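Local coordinates for CLIP-associating protein (Drosophila melanogaster, PDB 4G3A) that tracks microtubule plus ends and stabilises dynamic microtubules, serving mitotic spindle formation and kinetochore attachment, here seen as its N-terminal TOG-like domain, at residues A219-E222 with Q223-Q227. Sequence-based numbering, arbitrary orientation.
Sequences AMLE and QKFDQ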
loop_
_atom_site.group_PDB
_atom_site.type_symbol
_atom_site.label_atom_id
_atom_site.label_comp_id
_atom_site.label_asym_id
_atom_site.label_seq_id
_atom_site.Cartn_x
_atom_site.Cartn_y
_atom_site.Cartn_z
ATOM N N ALA A 219 -10.376 -24.993 13.567
ATOM C CA ALA A 219 -9.572 -25.735 14.537
ATOM C C ALA A 219 -8.109 -25.332 14.409
ATOM O O ALA A 219 -7.407 -25.150 15.405
ATOM C CB ALA A 219 -9.734 -27.252 14.341
HETATM N N MSE A 220 -7.664 -25.182 13.170
HETATM C CA MSE A 220 -6.285 -24.844 12.881
HETATM C C MSE A 220 -5.990 -23.420 13.350
HETATM O O MSE A 220 -4.923 -23.134 13.894
HETATM C CB MSE A 220 -6.060 -24.973 11.378
HETATM C CG MSE A 220 -4.610 -24.958 10.943
HETATM SE SE MSE A 220 -4.344 -23.623 9.555
HETATM C CE MSE A 220 -4.896 -22.117 10.582
ATOM N N LEU A 221 -6.947 -22.527 13.132
ATOM C CA LEU A 221 -6.813 -21.144 13.559
ATOM C C LEU A 221 -6.757 -21.097 15.082
ATOM O O LEU A 221 -5.938 -20.388 15.661
ATOM C CB LEU A 221 -7.981 -20.310 13.036
ATOM C CG LEU A 221 -7.915 -19.941 11.545
ATOM C CD1 LEU A 221 -9.252 -19.418 11.046
ATOM C CD2 LEU A 221 -6.830 -18.918 11.296
ATOM N N GLU A 222 -7.618 -21.875 15.734
ATOM C CA GLU A 222 -7.614 -21.874 17.193
ATOM C C GLU A 222 -6.306 -22.413 17.778
ATOM O O GLU A 222 -5.849 -21.940 18.818
ATOM C CB GLU A 222 -8.852 -22.568 17.767
ATOM C CG GLU A 222 -10.115 -21.756 17.506
ATOM C CD GLU A 222 -11.210 -22.021 18.515
ATOM O OE1 GLU A 222 -11.015 -21.687 19.703
ATOM O OE2 GLU A 222 -12.278 -22.539 18.115
ATOM N N GLN A 223 -5.686 -23.373 17.102
ATOM C CA GLN A 223 -4.377 -23.842 17.544
ATOM C C GLN A 223 -3.368 -22.704 17.450
ATOM O O GLN A 223 -2.585 -22.484 18.367
ATOM C CB GLN A 223 -3.905 -25.041 16.723
ATOM C CG GLN A 223 -4.533 -26.353 17.148
ATOM C CD GLN A 223 -4.228 -27.488 16.187
ATOM O OE1 GLN A 223 -3.407 -27.347 15.278
ATOM N NE2 GLN A 223 -4.894 -28.622 16.382
ATOM N N LYS A 224 -3.411 -21.961 16.350
ATOM C CA LYS A 224 -2.481 -20.851 16.181
ATOM C C LYS A 224 -2.693 -19.728 17.201
ATOM O O LYS A 224 -1.729 -19.124 17.671
ATOM C CB LYS A 224 -2.515 -20.338 14.746
ATOM C CG LYS A 224 -1.829 -21.290 13.790
ATOM C CD LYS A 224 -2.162 -20.993 12.343
ATOM C CE LYS A 224 -1.439 -21.960 11.410
ATOM N NZ LYS A 224 0.029 -21.694 11.373
ATOM N N PHE A 225 -3.944 -19.455 17.553
ATOM C CA PHE A 225 -4.223 -18.461 18.592
ATOM C C PHE A 225 -3.680 -18.921 19.951
ATOM O O PHE A 225 -3.088 -18.137 20.693
ATOM C CB PHE A 225 -5.722 -18.178 18.698
ATOM C CG PHE A 225 -6.343 -17.679 17.414
ATOM C CD1 PHE A 225 -7.719 -17.666 17.258
ATOM C CD2 PHE A 225 -5.549 -17.237 16.371
ATOM C CE1 PHE A 225 -8.294 -17.216 16.090
ATOM C CE2 PHE A 225 -6.119 -16.784 15.183
ATOM C CZ PHE A 225 -7.491 -16.770 15.051
ATOM N N ASP A 226 -3.899 -20.192 20.272
ATOM C CA ASP A 226 -3.410 -20.742 21.529
ATOM C C ASP A 226 -1.912 -20.532 21.581
ATOM O O ASP A 226 -1.371 -20.117 22.602
ATOM C CB ASP A 226 -3.708 -22.238 21.628
ATOM C CG ASP A 226 -5.174 -22.532 21.840
ATOM O OD1 ASP A 226 -5.898 -21.631 22.305
ATOM O OD2 ASP A 226 -5.595 -23.673 21.553
ATOM N N GLN A 227 -1.251 -20.826 20.465
ATOM C CA GLN A 227 0.195 -20.678 20.376
ATOM C C GLN A 227 0.639 -19.233 20.634
ATOM O O GLN A 227 1.644 -18.992 21.318
ATOM C CB GLN A 227 0.709 -21.182 19.027
ATOM C CG GLN A 227 2.215 -21.342 18.978
ATOM C CD GLN A 227 2.758 -22.127 20.172
ATOM O OE1 GLN A 227 2.238 -23.191 20.524
ATOM N NE2 GLN A 227 3.807 -21.600 20.803
#
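Phe225 lays one face of its ring over the carbonyl of Leu221, one turn earlier in the helix, with Leu221 O 3.2 Å above the ring plane and offset toward the rim. The same oxygen accepts the Phe225 N-H at 2.9 Å from N, so that one atom serves both the backbone bond and the ring face. CG of Phe225 stands anti to its carbonyl carbon (chi1 -58°), which swings the ring back along the helix until CZ lies 4.1 Å from Leu221 CB. This is the packed side: Leu221 rests on Leu192, while the Phe225 ring stacks with Tyr196 and touches Leu203 and Leu207. Helix 215-229 is the last helix of this TOG-like domain, following its HEAT repeats in sequence and lying against helices 182-199 and 203-208. With an alanine in place of Phe225, the Tyr196 ring would probably lose its stacking partner and a gap would open beside Leu221. Beside this packed face, selenomethionine Met220 bends at chi2 and chi3, bringing CE tightly against Lys224 CD (3.4 Å); both residues also touch Ile189. On another flank Glu222 OE1 and Asp226 OD1, 5.7 Å apart, both form salt bridges to Arg204, whose positive charge probably eases their mutual repulsion. The solvent side is looser: exposed Gln223 merely runs its CG past the carbonyl of exposed Ala219, 3.6 Å from Ala219 O.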